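Local coordinates for alpha-amylase/trypsin inhibitor (Eleusine coracana, PDB 1B1U), which inhibits both trypsin-like serine proteases and alpha-amylase, and may protect the seed against hydrolytic enzymes of its own or of outside origin, at residues A[10-15]-A[53-58]; A[15-20]-A[46-51]. One frame throughout, in Å; residues are numbered along the deposited sequence.

Interaction 1 (A[10-15]-A[53-58]); sequences MAIPHN and AYCRCE
Ile12 lays the outer half of its side chain along Cys55: CG1 lies 3.8 Å from Cys55 CB, and CD1 sits 3.8 Å from the carbonyl O of Cys55. CG1 is placed beside the backbone N (chi1 -70°), and the chain then runs on extended to carry CD1 to the helix backbone, where it also meets the aliphatic CG of Glu58 at 4.1 Å. The methyl of Ala11 makes a second, smaller contact, 4.0 Å from Cys55 SG and 3.9 Å from the hydroxyl OH of Tyr54. No hydrogen bond links the two segments, and the 172 Å² buried between them comes from van der Waals contact. The sulfur sits over one face of the Tyr54 ring, 3.4 Å above its plane and displaced toward the rim. Cys55 is disulfide-bonded to Cys6, so the N-terminal loop carrying Ala11 and Ile12 is also tied covalently to helix 53-64 by one of the five disulfides of this compact, helical member of the cereal trypsin/alpha-amylase inhibitor family. An alanine in place of Ile12 would take CD1 away from the CG of Glu58 and would probably open a gap beside Cys55. Farther out, Ala59 and Ile62 of the same helix also receive Ile12, while the carboxylate of Glu58 forms a salt bridge with Arg61.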
loop_
_atom_site.group_PDB
_atom_site.type_symbol
_atom_site.label_atom_id
_atom_site.label_comp_id
_atom_site.label_asym_id
_atom_site.label_seq_id
_atom_site.Cartn_x
_atom_site.Cartn_y
_atom_site.Cartn_z
ATOM N N MET A 10 -0.332 2.993 16.188
ATOM C CA MET A 10 1.116 2.888 16.321
ATOM C C MET A 10 1.640 1.886 15.304
ATOM O O MET A 10 2.221 2.277 14.296
ATOM C CB MET A 10 1.521 2.465 17.733
ATOM C CG MET A 10 2.502 3.440 18.403
ATOM S SD MET A 10 4.059 3.756 17.484
ATOM C CE MET A 10 3.781 5.458 16.857
ATOM N N ALA A 11 1.424 0.601 15.555
ATOM C CA ALA A 11 1.883 -0.436 14.637
ATOM C C ALA A 11 1.730 -0.010 13.177
ATOM O O ALA A 11 2.586 -0.317 12.352
ATOM C CB ALA A 11 1.123 -1.723 14.886
ATOM N N ILE A 12 0.632 0.675 12.857
ATOM C CA ILE A 12 0.401 1.160 11.496
ATOM C C ILE A 12 -0.037 2.637 11.512
ATOM O O ILE A 12 -0.995 3.015 12.182
ATOM C CB ILE A 12 -0.633 0.281 10.751
ATOM C CG1 ILE A 12 -0.017 -1.078 10.464
ATOM C CG2 ILE A 12 -1.005 0.901 9.439
ATOM C CD1 ILE A 12 -0.705 -1.841 9.420
ATOM N N PRO A 13 0.681 3.498 10.780
ATOM C CA PRO A 13 0.290 4.906 10.785
ATOM C C PRO A 13 -1.139 5.168 10.349
ATOM O O PRO A 13 -1.837 4.272 9.864
ATOM C CB PRO A 13 1.310 5.565 9.857
ATOM C CG PRO A 13 2.465 4.642 9.854
ATOM C CD PRO A 13 1.866 3.271 9.939
ATOM N N HIS A 14 -1.563 6.411 10.548
ATOM C CA HIS A 14 -2.893 6.848 10.168
ATOM C C HIS A 14 -2.829 7.193 8.690
ATOM O O HIS A 14 -2.097 8.100 8.286
ATOM C CB HIS A 14 -3.295 8.069 10.990
ATOM C CG HIS A 14 -3.833 7.728 12.340
ATOM N ND1 HIS A 14 -5.075 7.160 12.520
ATOM C CD2 HIS A 14 -3.285 7.837 13.574
ATOM C CE1 HIS A 14 -5.267 6.933 13.808
ATOM N NE2 HIS A 14 -4.198 7.335 14.468
ATOM N N ASN A 15 -3.612 6.463 7.900
ATOM C CA ASN A 15 -3.645 6.606 6.444
ATOM C C ASN A 15 -2.293 6.123 5.900
ATOM O O ASN A 15 -1.534 6.895 5.305
ATOM C CB ASN A 15 -3.905 8.056 6.016
ATOM C CG ASN A 15 -4.562 8.138 4.646
ATOM O OD1 ASN A 15 -4.835 7.113 4.022
ATOM N ND2 ASN A 15 -4.816 9.348 4.176
ATOM N N ALA A 53 7.951 -5.688 9.429
ATOM C CA ALA A 53 7.703 -6.863 8.613
ATOM C C ALA A 53 6.283 -7.415 8.652
ATOM O O ALA A 53 5.628 -7.552 7.621
ATOM C CB ALA A 53 8.675 -7.957 9.017
ATOM N N TYR A 54 5.820 -7.751 9.849
ATOM C CA TYR A 54 4.497 -8.336 10.031
ATOM C C TYR A 54 3.278 -7.441 9.763
ATOM O O TYR A 54 2.161 -7.939 9.661
ATOM C CB TYR A 54 4.404 -8.937 11.438
ATOM C CG TYR A 54 4.068 -7.934 12.509
ATOM C CD1 TYR A 54 4.849 -6.792 12.692
ATOM C CD2 TYR A 54 2.952 -8.109 13.322
ATOM C CE1 TYR A 54 4.525 -5.848 13.651
ATOM C CE2 TYR A 54 2.614 -7.168 14.288
ATOM C CZ TYR A 54 3.399 -6.040 14.446
ATOM O OH TYR A 54 3.038 -5.083 15.366
ATOM N N CYS A 55 3.472 -6.135 9.643
ATOM C CA CYS A 55 2.343 -5.256 9.368
ATOM C C CYS A 55 2.226 -4.843 7.907
ATOM O O CYS A 55 1.143 -4.471 7.446
ATOM C CB CYS A 55 2.426 -4.012 10.241
ATOM S SG CYS A 55 1.880 -4.337 11.944
ATOM N N ARG A 56 3.343 -4.926 7.186
ATOM C CA ARG A 56 3.423 -4.561 5.771
ATOM C C ARG A 56 2.263 -5.047 4.894
ATOM O O ARG A 56 1.619 -4.246 4.240
ATOM C CB ARG A 56 4.769 -5.048 5.184
ATOM C CG ARG A 56 5.859 -3.976 5.166
ATOM C CD ARG A 56 7.292 -4.544 5.090
ATOM N NE ARG A 56 8.244 -3.564 5.605
ATOM C CZ ARG A 56 9.478 -3.833 6.026
ATOM N NH1 ARG A 56 9.953 -5.071 6.005
ATOM N NH2 ARG A 56 10.233 -2.850 6.495
ATOM N N CYS A 57 2.013 -6.351 4.861
ATOM C CA CYS A 57 0.914 -6.899 4.051
ATOM C C CYS A 57 -0.466 -6.339 4.470
ATOM O O CYS A 57 -1.343 -6.118 3.623
ATOM C CB CYS A 57 0.881 -8.430 4.169
ATOM S SG CYS A 57 2.110 -9.350 3.189
ATOM N N GLU A 58 -0.658 -6.130 5.776
ATOM C CA GLU A 58 -1.922 -5.599 6.297
ATOM C C GLU A 58 -2.073 -4.156 5.861
ATOM O O GLU A 58 -3.151 -3.735 5.450
ATOM C CB GLU A 58 -1.948 -5.697 7.835
ATOM C CG GLU A 58 -3.159 -5.055 8.540
ATOM C CD GLU A 58 -4.496 -5.468 7.950
ATOM O OE1 GLU A 58 -4.623 -6.598 7.444
ATOM O OE2 GLU A 58 -5.436 -4.655 7.999
#

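Interaction 2 (A[15-20]-A[46-51]); sequences NPLDSC and RQLEAI
Gln47 reaches from helix 37-50 to the chain around Asp18 and Ser19 and uses both ends of its amide. Its OE1 accepts the backbone N-H of Ser19, with N to OE1 at 3.2 Å and an N-H...O angle of 149°; the donor is tilted 26° from the carbonyl plane. Its NE2 donates to Asp18 OD1 over 2.8 Å, but the angle of 134° makes this the more bent bond, and OD1 is met from above the carboxylate plane. CG stands beside the backbone N of Gln47 and the chain beyond it is extended, which carries the amide to Asp18 and Ser19. The backbone N of Asp18 is also close to OE1 but badly directed for a hydrogen bond. Next to the polar bonds, Leu17 makes the apolar part of the contact: its CD2 lies 3.7 Å from Ile51 CD1 and 3.9 Å from both Leu48 CD2 and Gln47 CB. Leu17 also touches Val60, and Ile51 touches Ala59, so helix 53-64 takes part in the same packing. The turn leading into helix 19-29, with Cys20 N bonded to Leu17 O at 3.0 Å, is thus bound to the C-terminal end of helix 37-50 in the disulfide-tied helical bundle of this inhibitor family; the Cys20-Cys44 disulfide joins the two helices covalently. With one side-chain amide engaged as both donor and acceptor, the two bonds together fix which way round the Gln47 amide sits, and the negative charge of Asp18 would probably polarise its N-H toward OD1.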
loop_
_atom_site.group_PDB
_atom_site.type_symbol
_atom_site.label_atom_id
_atom_site.label_comp_id
_atom_site.label_asym_id
_atom_site.label_seq_id
_atom_site.Cartn_x
_atom_site.Cartn_y
_atom_site.Cartn_z
ATOM N N ASN A 15 -3.612 6.463 7.900
ATOM C CA ASN A 15 -3.645 6.606 6.444
ATOM C C ASN A 15 -2.293 6.123 5.900
ATOM O O ASN A 15 -1.534 6.895 5.305
ATOM C CB ASN A 15 -3.905 8.056 6.016
ATOM C CG ASN A 15 -4.562 8.138 4.646
ATOM O OD1 ASN A 15 -4.835 7.113 4.022
ATOM N ND2 ASN A 15 -4.816 9.348 4.176
ATOM N N PRO A 16 -1.989 4.823 6.104
ATOM C CA PRO A 16 -0.744 4.191 5.664
ATOM C C PRO A 16 -0.521 4.270 4.167
ATOM O O PRO A 16 -1.469 4.326 3.375
ATOM C CB PRO A 16 -0.884 2.745 6.137
ATOM C CG PRO A 16 -2.352 2.536 6.251
ATOM C CD PRO A 16 -2.872 3.843 6.763
ATOM N N LEU A 17 0.753 4.280 3.792
ATOM C CA LEU A 17 1.146 4.322 2.398
ATOM C C LEU A 17 0.334 5.321 1.587
ATOM O O LEU A 17 -0.139 5.004 0.504
ATOM C CB LEU A 17 1.019 2.911 1.807
ATOM C CG LEU A 17 1.240 1.807 2.851
ATOM C CD1 LEU A 17 0.934 0.460 2.259
ATOM C CD2 LEU A 17 2.679 1.850 3.343
ATOM N N ASP A 18 0.170 6.531 2.102
ATOM C CA ASP A 18 -0.588 7.531 1.368
ATOM C C ASP A 18 0.126 7.852 0.066
ATOM O O ASP A 18 -0.508 8.095 -0.961
ATOM C CB ASP A 18 -0.733 8.812 2.187
ATOM C CG ASP A 18 0.434 9.041 3.116
ATOM O OD1 ASP A 18 0.854 8.069 3.775
ATOM O OD2 ASP A 18 0.930 10.187 3.186
ATOM N N SER A 19 1.455 7.855 0.132
ATOM C CA SER A 19 2.321 8.145 -1.005
ATOM C C SER A 19 2.313 7.032 -2.028
ATOM O O SER A 19 2.791 7.201 -3.146
ATOM C CB SER A 19 3.752 8.368 -0.527
ATOM O OG SER A 19 3.926 9.716 -0.133
ATOM N N CYS A 20 1.785 5.887 -1.633
ATOM C CA CYS A 20 1.699 4.745 -2.519
ATOM C C CYS A 20 0.436 4.800 -3.383
ATOM O O CYS A 20 0.284 4.019 -4.314
ATOM C CB CYS A 20 1.707 3.462 -1.697
ATOM S SG CYS A 20 3.314 3.071 -0.944
ATOM N N ARG A 46 9.291 3.863 0.952
ATOM C CA ARG A 46 9.870 4.401 2.189
ATOM C C ARG A 46 8.900 4.180 3.331
ATOM O O ARG A 46 9.300 3.897 4.453
ATOM C CB ARG A 46 10.127 5.903 2.045
ATOM C CG ARG A 46 11.195 6.456 2.964
ATOM C CD ARG A 46 11.760 7.759 2.407
ATOM N NE ARG A 46 12.970 7.548 1.606
ATOM C CZ ARG A 46 13.466 8.436 0.749
ATOM N NH1 ARG A 46 12.857 9.604 0.573
ATOM N NH2 ARG A 46 14.579 8.162 0.072
ATOM N N GLN A 47 7.616 4.319 3.026
ATOM C CA GLN A 47 6.565 4.144 4.007
ATOM C C GLN A 47 6.350 2.673 4.354
ATOM O O GLN A 47 6.147 2.327 5.517
ATOM C CB GLN A 47 5.284 4.778 3.482
ATOM C CG GLN A 47 5.337 6.304 3.480
ATOM C CD GLN A 47 4.024 6.919 3.068
ATOM O OE1 GLN A 47 3.321 6.374 2.216
ATOM N NE2 GLN A 47 3.675 8.056 3.672
ATOM N N LEU A 48 6.413 1.808 3.349
ATOM C CA LEU A 48 6.236 0.373 3.550
ATOM C C LEU A 48 7.377 -0.233 4.363
ATOM O O LEU A 48 7.227 -1.291 4.973
ATOM C CB LEU A 48 6.158 -0.334 2.192
ATOM C CG LEU A 48 4.976 -1.249 1.882
ATOM C CD1 LEU A 48 5.480 -2.454 1.115
ATOM C CD2 LEU A 48 4.274 -1.673 3.164
ATOM N N GLU A 49 8.522 0.439 4.344
ATOM C CA GLU A 49 9.722 -0.001 5.054
ATOM C C GLU A 49 9.608 0.348 6.529
ATOM O O GLU A 49 9.886 -0.471 7.403
ATOM C CB GLU A 49 10.954 0.701 4.464
ATOM C CG GLU A 49 12.108 -0.219 4.087
ATOM C CD GLU A 49 12.911 0.304 2.903
ATOM O OE1 GLU A 49 13.546 1.375 3.028
ATOM O OE2 GLU A 49 12.908 -0.359 1.843
ATOM N N ALA A 50 9.215 1.592 6.778
ATOM C CA ALA A 50 9.041 2.122 8.124
ATOM C C ALA A 50 8.238 1.125 8.943
ATOM O O ALA A 50 8.577 0.811 10.087
ATOM C CB ALA A 50 8.312 3.464 8.056
ATOM N N ILE A 51 7.173 0.631 8.328
ATOM C CA ILE A 51 6.290 -0.342 8.943
ATOM C C ILE A 51 7.066 -1.638 9.151
ATOM O O ILE A 51 7.902 -2.007 8.330
ATOM C CB ILE A 51 5.055 -0.620 8.026
ATOM C CG1 ILE A 51 4.258 0.665 7.826
ATOM C CG2 ILE A 51 4.160 -1.695 8.634
ATOM C CD1 ILE A 51 3.254 0.565 6.716
#

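Overall arrangement
Interactions 1 and 2 share Asn15, and their centres lie about 8 Å apart, so one continuous segment, 10-20, a loop that runs into the start of helix 19-29, packs first on helix 53-64 and then on the end of helix 37-50. Along the sequence, 15-20/46-51 is nested inside the loop closed by 10-15/53-58. The two helices follow each other in the chain, and Arg56 bridges their junction: its NE lies 2.6 Å from Leu48 O and its NH2 2.6 Å from Glu49 O, both probable hydrogen bonds. Pro13 CD packs 4.1 Å from Ile51 CG1, a direct apolar touch between the sites. Interaction 1 holds two disulfide cysteines, Cys55 and Cys57, and interaction 2 holds Cys20.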